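Local coordinates for E3 ubiquitin-protein ligase HERC2 (Homo sapiens, PDB 4L1M) that probably acts as a HECT-type ubiquitin ligase, its first RCC1-like domain, a seven-bladed beta-propeller, probably serving in protein binding, at residues A[54-59]-A[379-384]; A[291-294]-A[298-301]; A[309-314]-A[331-336]. All blocks are in the same frame, centred on the assembly; numbering follows the deposited sequence.

Interaction 1 of 3, residues A[54-59]-A[379-384]. With SO4 (sulfate ion), chain D.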
ATOM      1  N   GLY A  54      17.387  10.918   3.630  1.00 50.14           N
ATOM      2  CA  GLY A  54      17.663   9.518   3.948  1.00 49.91           C
ATOM      3  C   GLY A  54      16.357   8.757   4.004  1.00 48.01           C
ATOM      4  O   GLY A  54      15.817   8.492   5.080  1.00 46.95           O
ATOM      5  N   VAL A  55      15.849   8.403   2.831  1.00 47.79           N
ATOM      6  CA  VAL A  55      14.521   7.786   2.699  1.00 46.79           C
ATOM      7  C   VAL A  55      14.534   6.300   3.073  1.00 48.43           C
ATOM      8  O   VAL A  55      15.414   5.550   2.628  1.00 50.75           O
ATOM      9  CB  VAL A  55      14.000   7.953   1.273  1.00 44.97           C
ATOM     10  CG1 VAL A  55      12.621   7.366   1.140  1.00 43.07           C
ATOM     11  CG2 VAL A  55      13.969   9.419   0.901  1.00 45.32           C
ATOM     12  N   THR A  56      13.595   5.897   3.930  1.00 48.35           N
ATOM     13  CA  THR A  56      13.414   4.483   4.281  1.00 49.14           C
ATOM     14  C   THR A  56      12.066   3.996   3.776  1.00 49.53           C
ATOM     15  O   THR A  56      11.903   2.805   3.502  1.00 48.65           O
ATOM     16  CB  THR A  56      13.544   4.204   5.806  1.00 49.66           C
ATOM     17  OG1 THR A  56      12.477   4.843   6.531  1.00 51.42           O
ATOM     18  CG2 THR A  56      14.858   4.709   6.335  1.00 51.41           C
ATOM     19  N   GLN A  57      11.105   4.915   3.678  1.00 49.02           N
ATOM     20  CA  GLN A  57       9.760   4.605   3.243  1.00 48.95           C
ATOM     21  C   GLN A  57       9.093   5.799   2.577  1.00 48.42           C
ATOM     22  O   GLN A  57       9.379   6.936   2.927  1.00 50.73           O
ATOM     23  CB  GLN A  57       8.946   4.235   4.472  1.00 51.11           C
ATOM     24  CG  GLN A  57       8.022   3.057   4.345  1.00 53.10           C
ATOM     25  CD  GLN A  57       7.590   2.627   5.746  1.00 54.60           C
ATOM     26  OE1 GLN A  57       8.436   2.203   6.585  1.00 56.85           O
ATOM     27  NE2 GLN A  57       6.323   2.779   6.036  1.00 50.80           N
ATOM     28  N   ILE A  58       8.202   5.530   1.628  1.00 46.27           N
ATOM     29  CA  ILE A  58       7.369   6.542   1.037  1.00 45.11           C
ATOM     30  C   ILE A  58       5.937   6.025   0.944  1.00 43.31           C
ATOM     31  O   ILE A  58       5.703   4.967   0.386  1.00 42.82           O
ATOM     32  CB  ILE A  58       7.845   6.890  -0.392  1.00 47.85           C
ATOM     33  CG1 ILE A  58       9.190   7.585  -0.338  1.00 48.23           C
ATOM     34  CG2 ILE A  58       6.801   7.762  -1.108  1.00 49.06           C
ATOM     35  CD1 ILE A  58       9.733   8.022  -1.676  1.00 49.70           C
ATOM     36  N   ALA A  59       4.989   6.798   1.469  1.00 42.56           N
ATOM     37  CA  ALA A  59       3.576   6.464   1.424  1.00 39.54           C
ATOM     38  C   ALA A  59       2.841   7.487   0.549  1.00 40.79           C
ATOM     39  O   ALA A  59       2.779   8.660   0.870  1.00 41.98           O
ATOM     40  CB  ALA A  59       2.998   6.459   2.813  1.00 38.22           C
ATOM     41  N   SER A 379      17.493   3.577  -3.556  1.00 51.80           N
ATOM     42  CA  SER A 379      18.565   2.763  -3.029  1.00 55.13           C
ATOM     43  C   SER A 379      18.626   2.972  -1.516  1.00 55.75           C
ATOM     44  O   SER A 379      17.841   3.717  -0.965  1.00 52.75           O
ATOM     45  CB  SER A 379      19.903   3.158  -3.664  1.00 56.98           C
ATOM     46  OG  SER A 379      20.190   4.526  -3.411  1.00 57.17           O
ATOM     47  N   SER A 380      19.561   2.305  -0.848  1.00 58.63           N
ATOM     48  CA  SER A 380      19.630   2.389   0.603  1.00 59.41           C
ATOM     49  C   SER A 380      20.290   3.683   1.063  1.00 61.54           C
ATOM     50  O   SER A 380      21.205   4.191   0.396  1.00 63.56           O
ATOM     51  CB  SER A 380      20.375   1.191   1.156  1.00 60.90           C
ATOM     52  OG  SER A 380      20.768   1.452   2.483  1.00 62.38           O
ATOM     53  N   CYS A 381      19.827   4.206   2.203  1.00 62.30           N
ATOM     54  CA  CYS A 381      20.416   5.411   2.807  1.00 65.26           C
ATOM     55  C   CYS A 381      21.470   5.220   3.871  1.00 70.92           C
ATOM     56  O   CYS A 381      21.899   6.220   4.451  1.00 71.88           O
ATOM     57  CB  CYS A 381      19.362   6.285   3.445  1.00 63.57           C
ATOM     58  SG  CYS A 381      18.576   5.595   4.920  1.00 65.09           S
ATOM     59  N   SER A 382      21.870   3.987   4.170  1.00 73.61           N
ATOM     60  CA  SER A 382      23.013   3.801   5.049  1.00 79.05           C
ATOM     61  C   SER A 382      24.218   4.551   4.385  1.00 82.10           C
ATOM     62  O   SER A 382      24.517   4.294   3.210  1.00 86.81           O
ATOM     63  CB  SER A 382      23.275   2.293   5.267  1.00 79.92           C
ATOM     64  OG  SER A 382      24.554   2.048   5.850  1.00 84.18           O
ATOM     65  N   GLU A 383      24.865   5.498   5.100  1.00 80.41           N
ATOM     66  CA  GLU A 383      26.061   6.205   4.559  1.00 82.08           C
ATOM     67  C   GLU A 383      27.198   5.203   4.308  1.00 85.31           C
ATOM     68  O   GLU A 383      28.180   5.520   3.645  1.00 86.18           O
ATOM     69  CB  GLU A 383      26.550   7.357   5.473  1.00 80.91           C
ATOM     70  N   TRP A 384      27.046   3.992   4.841  1.00 87.01           N
ATOM     71  CA  TRP A 384      27.945   2.897   4.539  1.00 89.70           C
ATOM     72  C   TRP A 384      27.719   2.322   3.131  1.00 91.11           C
ATOM     73  O   TRP A 384      28.688   2.150   2.384  1.00 93.27           O
ATOM     74  CB  TRP A 384      27.817   1.798   5.598  1.00 89.78           C
ATOM     75  CG  TRP A 384      28.997   0.868   5.639  1.00 92.16           C
ATOM     76  CD1 TRP A 384      28.955  -0.494   5.634  1.00 91.63           C
ATOM     77  CD2 TRP A 384      30.399   1.232   5.676  1.00 93.12           C
ATOM     78  NE1 TRP A 384      30.226  -0.997   5.675  1.00 95.25           N
ATOM     79  CE2 TRP A 384      31.131   0.035   5.699  1.00 95.57           C
ATOM     80  CE3 TRP A 384      31.094   2.451   5.686  1.00 93.51           C
ATOM     81  CZ2 TRP A 384      32.534   0.012   5.734  1.00 97.99           C
ATOM     82  CZ3 TRP A 384      32.493   2.427   5.723  1.00 97.38           C
ATOM     83  CH2 TRP A 384      33.192   1.216   5.745  1.00 99.01           C
TER
HETATM   84  S   SO4 D 801      24.612   5.730   8.566  1.00 90.94           S
HETATM   85  O1  SO4 D 801      25.709   6.713   8.792  1.00 85.58           O
HETATM   86  O2  SO4 D 801      23.508   6.400   7.810  1.00 91.18           O
HETATM   87  O3  SO4 D 801      25.151   4.574   7.797  1.00 93.43           O
HETATM   88  O4  SO4 D 801      24.090   5.215   9.861  1.00 83.94           O
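Gly-54 and Cys-381 come together where two chain segments pass without pairing: their CA atoms lie 5.1 Å apart, and no backbone hydrogen bond joins the two segments. Gly-54 takes a positive phi (74°), favourable for glycine, as the chain leaves helical geometry; the chain then turns a corner at Thr-56 and runs on as strand. Segment 379-384 takes the chain from the end of strand 374-379 into an irregular tail. The small contact is carried almost wholly by Cys-381. Its CB sits over the Gly-54 backbone, 3.7 Å from Gly-54 CA. With chi1 at 68°, SG is tucked between the backbone N and carbonyl carbon of Cys-381 and reaches along the other segment, lying 3.9 Å from Val-55 O and 4.1 Å from the methyl CG2 of Thr-56. These are van der Waals neighbours. Within the tail, Ser-382 N donates to Ser-380 OG at 3.2 Å, closing an ST turn. Just beyond, a sulfate ion, probably from the crystallisation liquor, is held by Ser-382 OG, which donates to sulfate O3 at 3.2 Å, and by Glu-383 N, which points nearly straight (170°) at sulfate O2 from 3.2 Å. Outside the two segments, Gln-25 NE2 binds both Val-55 O and Ser-379 O, tying them through a third piece of chain, while Arg-70 also packs on Cys-381. The contact therefore lies at the closure of the propeller: strands 365-370 and 374-379 from the C-terminal end complete one blade with 27-31 and 45-46 from the N-terminal end, and this blade meets the next, which starts with strand 55-60, paired antiparallel with 64-69.

Interaction 2 of 3, residues A[291-294]-A[298-301]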
ATOM      1  N   LEU A 291      -3.752  -5.587 -14.498  1.00 40.14           N
ATOM      2  CA  LEU A 291      -3.395  -6.915 -13.954  1.00 41.88           C
ATOM      3  C   LEU A 291      -2.066  -7.504 -14.484  1.00 43.44           C
ATOM      4  O   LEU A 291      -1.505  -8.395 -13.850  1.00 44.12           O
ATOM      5  CB  LEU A 291      -4.495  -7.926 -14.268  1.00 42.50           C
ATOM      6  CG  LEU A 291      -5.873  -7.539 -13.800  1.00 41.61           C
ATOM      7  CD1 LEU A 291      -6.857  -8.577 -14.271  1.00 41.96           C
ATOM      8  CD2 LEU A 291      -5.883  -7.392 -12.278  1.00 40.64           C
ATOM      9  N   GLY A 292      -1.597  -7.037 -15.643  1.00 44.61           N
ATOM     10  CA  GLY A 292      -0.315  -7.482 -16.210  1.00 46.76           C
ATOM     11  C   GLY A 292      -0.292  -8.802 -16.968  1.00 48.21           C
ATOM     12  O   GLY A 292       0.762  -9.275 -17.327  1.00 51.80           O
ATOM     13  N   HIS A 293      -1.442  -9.394 -17.228  1.00 48.85           N
ATOM     14  CA  HIS A 293      -1.500 -10.688 -17.920  1.00 48.75           C
ATOM     15  C   HIS A 293      -1.541 -10.563 -19.420  1.00 50.60           C
ATOM     16  O   HIS A 293      -1.488 -11.573 -20.101  1.00 52.77           O
ATOM     17  CB  HIS A 293      -2.708 -11.484 -17.467  1.00 47.90           C
ATOM     18  CG  HIS A 293      -2.716 -11.789 -16.005  1.00 47.56           C
ATOM     19  ND1 HIS A 293      -1.718 -12.505 -15.390  1.00 48.86           N
ATOM     20  CD2 HIS A 293      -3.608 -11.480 -15.032  1.00 46.71           C
ATOM     21  CE1 HIS A 293      -1.995 -12.635 -14.108  1.00 47.62           C
ATOM     22  NE2 HIS A 293      -3.134 -12.015 -13.861  1.00 45.86           N
ATOM     23  N   GLY A 294      -1.657  -9.343 -19.944  1.00 51.02           N
ATOM     24  CA  GLY A 294      -1.557  -9.109 -21.390  1.00 53.13           C
ATOM     25  C   GLY A 294      -2.867  -8.829 -22.127  1.00 53.63           C
ATOM     26  O   GLY A 294      -2.859  -8.535 -23.319  1.00 55.30           O
ATOM     27  N   HIS A 298     -11.387  -9.007 -17.114  1.00 44.80           N
ATOM     28  CA  HIS A 298     -11.429  -9.153 -15.661  1.00 42.46           C
ATOM     29  C   HIS A 298     -11.038 -10.586 -15.355  1.00 43.93           C
ATOM     30  O   HIS A 298     -11.337 -11.489 -16.129  1.00 48.17           O
ATOM     31  CB  HIS A 298     -12.827  -8.889 -15.110  1.00 40.43           C
ATOM     32  CG  HIS A 298     -13.440  -7.616 -15.603  1.00 40.14           C
ATOM     33  ND1 HIS A 298     -12.758  -6.431 -15.619  1.00 38.82           N
ATOM     34  CD2 HIS A 298     -14.671  -7.348 -16.099  1.00 41.11           C
ATOM     35  CE1 HIS A 298     -13.533  -5.480 -16.097  1.00 39.92           C
ATOM     36  NE2 HIS A 298     -14.702  -6.011 -16.400  1.00 41.05           N
ATOM     37  N   VAL A 299     -10.370 -10.795 -14.233  1.00 43.37           N
ATOM     38  CA  VAL A 299      -9.924 -12.105 -13.827  1.00 43.82           C
ATOM     39  C   VAL A 299     -10.464 -12.333 -12.433  1.00 41.75           C
ATOM     40  O   VAL A 299     -10.140 -11.582 -11.524  1.00 39.31           O
ATOM     41  CB  VAL A 299      -8.382 -12.185 -13.836  1.00 45.24           C
ATOM     42  CG1 VAL A 299      -7.895 -13.481 -13.190  1.00 44.99           C
ATOM     43  CG2 VAL A 299      -7.851 -12.037 -15.272  1.00 46.30           C
ATOM     44  N   ARG A 300     -11.268 -13.380 -12.270  1.00 41.74           N
ATOM     45  CA  ARG A 300     -12.066 -13.529 -11.066  1.00 40.55           C
ATOM     46  C   ARG A 300     -11.536 -14.542 -10.062  1.00 41.78           C
ATOM     47  O   ARG A 300     -12.106 -14.722  -8.993  1.00 41.26           O
ATOM     48  CB  ARG A 300     -13.496 -13.822 -11.460  1.00 40.55           C
ATOM     49  CG  ARG A 300     -14.079 -12.684 -12.280  1.00 39.63           C
ATOM     50  CD  ARG A 300     -15.496 -12.958 -12.746  1.00 39.99           C
ATOM     51  NE  ARG A 300     -15.880 -11.908 -13.664  1.00 39.68           N
ATOM     52  CZ  ARG A 300     -16.453 -10.758 -13.311  1.00 39.46           C
ATOM     53  NH1 ARG A 300     -16.775 -10.494 -12.043  1.00 39.95           N
ATOM     54  NH2 ARG A 300     -16.715  -9.863 -14.236  1.00 39.40           N
ATOM     55  N   TYR A 301     -10.413 -15.176 -10.405  1.00 44.20           N
ATOM     56  CA  TYR A 301      -9.628 -15.957  -9.463  1.00 43.71           C
ATOM     57  C   TYR A 301      -8.169 -15.583  -9.591  1.00 42.93           C
ATOM     58  O   TYR A 301      -7.719 -15.262 -10.672  1.00 45.44           O
ATOM     59  CB  TYR A 301      -9.767 -17.415  -9.772  1.00 45.40           C
ATOM     60  CG  TYR A 301     -11.179 -17.933  -9.700  1.00 47.36           C
ATOM     61  CD1 TYR A 301     -11.737 -18.355  -8.482  1.00 47.96           C
ATOM     62  CD2 TYR A 301     -11.941 -18.070 -10.847  1.00 47.47           C
ATOM     63  CE1 TYR A 301     -13.016 -18.894  -8.430  1.00 48.42           C
ATOM     64  CE2 TYR A 301     -13.216 -18.597 -10.789  1.00 48.61           C
ATOM     65  CZ  TYR A 301     -13.744 -19.003  -9.582  1.00 48.27           C
ATOM     66  OH  TYR A 301     -15.015 -19.504  -9.539  1.00 48.84           O
TER
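Leu-291 and Val-299 meet by single methyl branches: CD1 of Leu-291 lies 3.7 Å from CG2 of Val-299, with Val-299 CB just behind at 3.9 Å from the same CD1. Leucine CG stands beside its backbone N, opposite the carbonyl carbon (chi1 -55°), and the extended second torsion carries CD1 outward to the valine. On Val-299, CG1 is the branch placed anti to the backbone N (chi1 171°); CG2, beside that N, is left to face the loop. The two side chains cross at a slant. His-293 adds a second, looser neighbour to the same methyl, its CD2 4.3 Å from Val-299 CG2, which approaches the ring obliquely. Over one face of this imidazole, toward its rim, lies Leu-291 O, 3.9 Å above the ring plane. Ser-282 fixes both ends of the turn: its OG is hydrogen-bonded to Leu-291 O, and its backbone O to His-293 NE2, which settles the rotation of the ring. Between them Gly-292 adopts positive phi, letting the chain bend so that leucine and histidine both point toward the valine. This Leu-Gly-His-Gly turn, in the loop between strand 280-284 and the short strand 299-300, just ahead of the outer strand 302-304 of a blade, is a hallmark of the RCC1 repeat.

Interaction 3 of 3, residues A[309-314]-A[331-336]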
ATOM      1  N   GLN A 309       7.637 -14.877 -13.883  1.00 64.80           N
ATOM      2  CA  GLN A 309       8.225 -16.196 -13.633  1.00 68.97           C
ATOM      3  C   GLN A 309       9.690 -16.150 -14.059  1.00 71.64           C
ATOM      4  O   GLN A 309      10.036 -15.486 -15.031  1.00 73.53           O
ATOM      5  CB  GLN A 309       7.492 -17.305 -14.399  1.00 69.93           C
ATOM      6  N   GLY A 310      10.543 -16.831 -13.308  1.00 71.71           N
ATOM      7  CA  GLY A 310      11.982 -16.737 -13.506  1.00 74.26           C
ATOM      8  C   GLY A 310      12.624 -15.710 -12.588  1.00 73.27           C
ATOM      9  O   GLY A 310      13.778 -15.858 -12.204  1.00 75.49           O
ATOM     10  N   LYS A 311      11.882 -14.670 -12.232  1.00 69.55           N
ATOM     11  CA  LYS A 311      12.389 -13.666 -11.324  1.00 68.55           C
ATOM     12  C   LYS A 311      11.832 -13.940  -9.941  1.00 64.54           C
ATOM     13  O   LYS A 311      10.714 -14.401  -9.788  1.00 61.40           O
ATOM     14  CB  LYS A 311      12.016 -12.264 -11.803  1.00 69.57           C
ATOM     15  CG  LYS A 311      12.437 -11.978 -13.248  1.00 75.60           C
ATOM     16  CD  LYS A 311      13.957 -11.921 -13.417  1.00 80.80           C
ATOM     17  CE  LYS A 311      14.366 -11.855 -14.894  1.00 86.79           C
ATOM     18  NZ  LYS A 311      14.564 -10.484 -15.447  1.00 87.84           N
ATOM     19  N   LYS A 312      12.644 -13.673  -8.932  1.00 64.46           N
ATOM     20  CA  LYS A 312      12.229 -13.803  -7.550  1.00 61.71           C
ATOM     21  C   LYS A 312      11.838 -12.415  -7.010  1.00 55.62           C
ATOM     22  O   LYS A 312      12.685 -11.610  -6.664  1.00 54.36           O
ATOM     23  CB  LYS A 312      13.362 -14.414  -6.716  1.00 65.47           C
ATOM     24  CG  LYS A 312      12.840 -15.072  -5.457  1.00 68.28           C
ATOM     25  CD  LYS A 312      13.687 -14.820  -4.235  1.00 72.63           C
ATOM     26  CE  LYS A 312      12.807 -14.736  -2.986  1.00 74.04           C
ATOM     27  NZ  LYS A 312      13.613 -14.976  -1.756  1.00 78.17           N
ATOM     28  N   VAL A 313      10.549 -12.149  -6.948  1.00 51.70           N
ATOM     29  CA  VAL A 313      10.061 -10.835  -6.557  1.00 48.80           C
ATOM     30  C   VAL A 313      10.039 -10.712  -5.040  1.00 48.08           C
ATOM     31  O   VAL A 313       9.555 -11.616  -4.345  1.00 46.72           O
ATOM     32  CB  VAL A 313       8.652 -10.602  -7.107  1.00 46.54           C
ATOM     33  CG1 VAL A 313       8.107  -9.274  -6.632  1.00 44.66           C
ATOM     34  CG2 VAL A 313       8.675 -10.665  -8.616  1.00 47.28           C
ATOM     35  N   ILE A 314      10.574  -9.603  -4.528  1.00 48.58           N
ATOM     36  CA  ILE A 314      10.629  -9.378  -3.073  1.00 49.30           C
ATOM     37  C   ILE A 314       9.691  -8.280  -2.599  1.00 47.58           C
ATOM     38  O   ILE A 314       9.431  -8.186  -1.414  1.00 48.41           O
ATOM     39  CB  ILE A 314      12.073  -9.107  -2.561  1.00 52.01           C
ATOM     40  CG1 ILE A 314      12.616  -7.744  -3.044  1.00 51.69           C
ATOM     41  CG2 ILE A 314      12.993 -10.260  -2.966  1.00 54.17           C
ATOM     42  CD1 ILE A 314      13.981  -7.415  -2.489  1.00 53.12           C
ATOM     43  N   GLU A 331      16.267  -5.780  -9.919  1.00 63.59           N
ATOM     44  CA  GLU A 331      15.588  -5.267 -11.114  1.00 61.42           C
ATOM     45  C   GLU A 331      14.250  -4.680 -10.703  1.00 56.55           C
ATOM     46  O   GLU A 331      13.604  -5.189  -9.784  1.00 55.38           O
ATOM     47  CB  GLU A 331      15.324  -6.376 -12.140  1.00 62.04           C
ATOM     48  CG  GLU A 331      16.543  -7.001 -12.777  1.00 64.78           C
ATOM     49  CD  GLU A 331      16.205  -8.114 -13.763  1.00 65.98           C
ATOM     50  OE1 GLU A 331      17.015  -8.391 -14.659  1.00 69.81           O
ATOM     51  OE2 GLU A 331      15.135  -8.723 -13.658  1.00 65.60           O
ATOM     52  N   VAL A 332      13.815  -3.643 -11.405  1.00 53.96           N
ATOM     53  CA  VAL A 332      12.506  -3.041 -11.147  1.00 50.76           C
ATOM     54  C   VAL A 332      11.616  -3.172 -12.380  1.00 50.81           C
ATOM     55  O   VAL A 332      11.868  -2.549 -13.409  1.00 52.35           O
ATOM     56  CB  VAL A 332      12.645  -1.553 -10.770  1.00 49.55           C
ATOM     57  CG1 VAL A 332      11.301  -0.975 -10.359  1.00 46.92           C
ATOM     58  CG2 VAL A 332      13.663  -1.390  -9.646  1.00 49.44           C
ATOM     59  N   HIS A 333      10.567  -3.982 -12.266  1.00 49.40           N
ATOM     60  CA  HIS A 333       9.621  -4.246 -13.370  1.00 48.34           C
ATOM     61  C   HIS A 333       8.364  -3.417 -13.174  1.00 46.25           C
ATOM     62  O   HIS A 333       7.983  -3.114 -12.053  1.00 43.42           O
ATOM     63  CB  HIS A 333       9.256  -5.715 -13.369  1.00 48.28           C
ATOM     64  CG  HIS A 333      10.404  -6.618 -13.709  1.00 51.63           C
ATOM     65  ND1 HIS A 333      10.409  -7.415 -14.834  1.00 53.15           N
ATOM     66  CD2 HIS A 333      11.584  -6.850 -13.079  1.00 53.25           C
ATOM     67  CE1 HIS A 333      11.543  -8.090 -14.889  1.00 55.83           C
ATOM     68  NE2 HIS A 333      12.277  -7.765 -13.838  1.00 55.22           N
ATOM     69  N   SER A 334       7.708  -3.054 -14.259  1.00 46.51           N
ATOM     70  CA  SER A 334       6.424  -2.362 -14.144  1.00 44.56           C
ATOM     71  C   SER A 334       5.452  -2.820 -15.222  1.00 45.74           C
ATOM     72  O   SER A 334       5.852  -3.390 -16.225  1.00 48.24           O
ATOM     73  CB  SER A 334       6.619  -0.857 -14.248  1.00 43.67           C
ATOM     74  OG  SER A 334       6.835  -0.465 -15.594  1.00 45.14           O
ATOM     75  N   TRP A 335       4.178  -2.547 -15.003  1.00 45.75           N
ATOM     76  CA  TRP A 335       3.121  -2.820 -15.990  1.00 47.98           C
ATOM     77  C   TRP A 335       1.884  -2.013 -15.649  1.00 45.65           C
ATOM     78  O   TRP A 335       1.764  -1.481 -14.543  1.00 43.08           O
ATOM     79  CB  TRP A 335       2.756  -4.318 -16.021  1.00 47.91           C
ATOM     80  CG  TRP A 335       2.073  -4.778 -14.785  1.00 44.99           C
ATOM     81  CD1 TRP A 335       0.754  -4.806 -14.569  1.00 45.02           C
ATOM     82  CD2 TRP A 335       2.690  -5.276 -13.601  1.00 43.96           C
ATOM     83  NE1 TRP A 335       0.484  -5.305 -13.321  1.00 44.03           N
ATOM     84  CE2 TRP A 335       1.669  -5.603 -12.708  1.00 42.71           C
ATOM     85  CE3 TRP A 335       4.014  -5.504 -13.218  1.00 44.80           C
ATOM     86  CZ2 TRP A 335       1.916  -6.129 -11.444  1.00 41.37           C
ATOM     87  CZ3 TRP A 335       4.257  -6.030 -11.954  1.00 44.07           C
ATOM     88  CH2 TRP A 335       3.207  -6.324 -11.080  1.00 41.64           C
ATOM     89  N   GLY A 336       0.959  -1.960 -16.600  1.00 46.70           N
ATOM     90  CA  GLY A 336      -0.339  -1.350 -16.368  1.00 45.36           C
ATOM     91  C   GLY A 336      -0.549  -0.071 -17.141  1.00 46.99           C
ATOM     92  O   GLY A 336      -0.041   0.097 -18.253  1.00 48.07           O
TER
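Lys-311 and Glu-331 form a salt bridge, NZ lying 2.6 Å from Glu-331 OE2, on one blade of the RCC1-like beta-propeller. The ammonium uses the syn lone pair of OE2, on the side of the other carboxylate oxygen, and OE1 is also near, 3.3 Å from Lys-311 NZ. The same OE2 takes a second bond from within its own segment: His-333 NE2 donates to it at 3.0 Å and close to straight (166°). That donor comes from above the carboxylate, 41° out of its plane, whereas OE2 itself lies almost in the plane of the imidazole. Two donors from different directions thus grip one oxygen and limit the rotation of the carboxylate; they would probably also favour its negative charge. Glu-331 reaches the meeting point with a chain extended beyond CG, while Lys-311 bends at its second and fourth torsions and crosses the glutamate at roughly a right angle. The bend brings the aliphatic part of the lysine alongside the acceptor, with CD 3.4 Å from Glu-331 OE2. Strand 322-327 lies between strands 313-318 and 332-335 in the sheet, and the side chains span it: both Lys-311 and His-333 touch Thr-327. The histidine also packs against Leu-308 and against Ala-356 of the outer strand 354-356. Within the polar cluster, Lys-311 NZ sits at the edge of the imidazole, near the ring plane and 3.9 Å from His-333 CE1.

Interaction 1 lies at the closure of the propeller ring, and interactions 2 and 3 are both nested in the long chain loop it spans. Interaction 2 comes first, ahead of the outer strand of the blade built on 261-304; interaction 3 follows in the next blade, 313-356. Their centres are 16 Å apart and they touch: Trp-335 CD1 packs 3.3 Å from Gly-292 CA, and Trp-335 NE1 is hydrogen-bonded to Arg-290 O, joining neighbouring blades. Interaction 1 lies across the chain centre from interaction 2, their centres about 33 Å apart; the centres of interactions 1 and 3 are about 21 Å apart. Interactions 2 and 3 each tie parts of one blade together, whereas interaction 1 joins the blade shared by the two chain ends to the next.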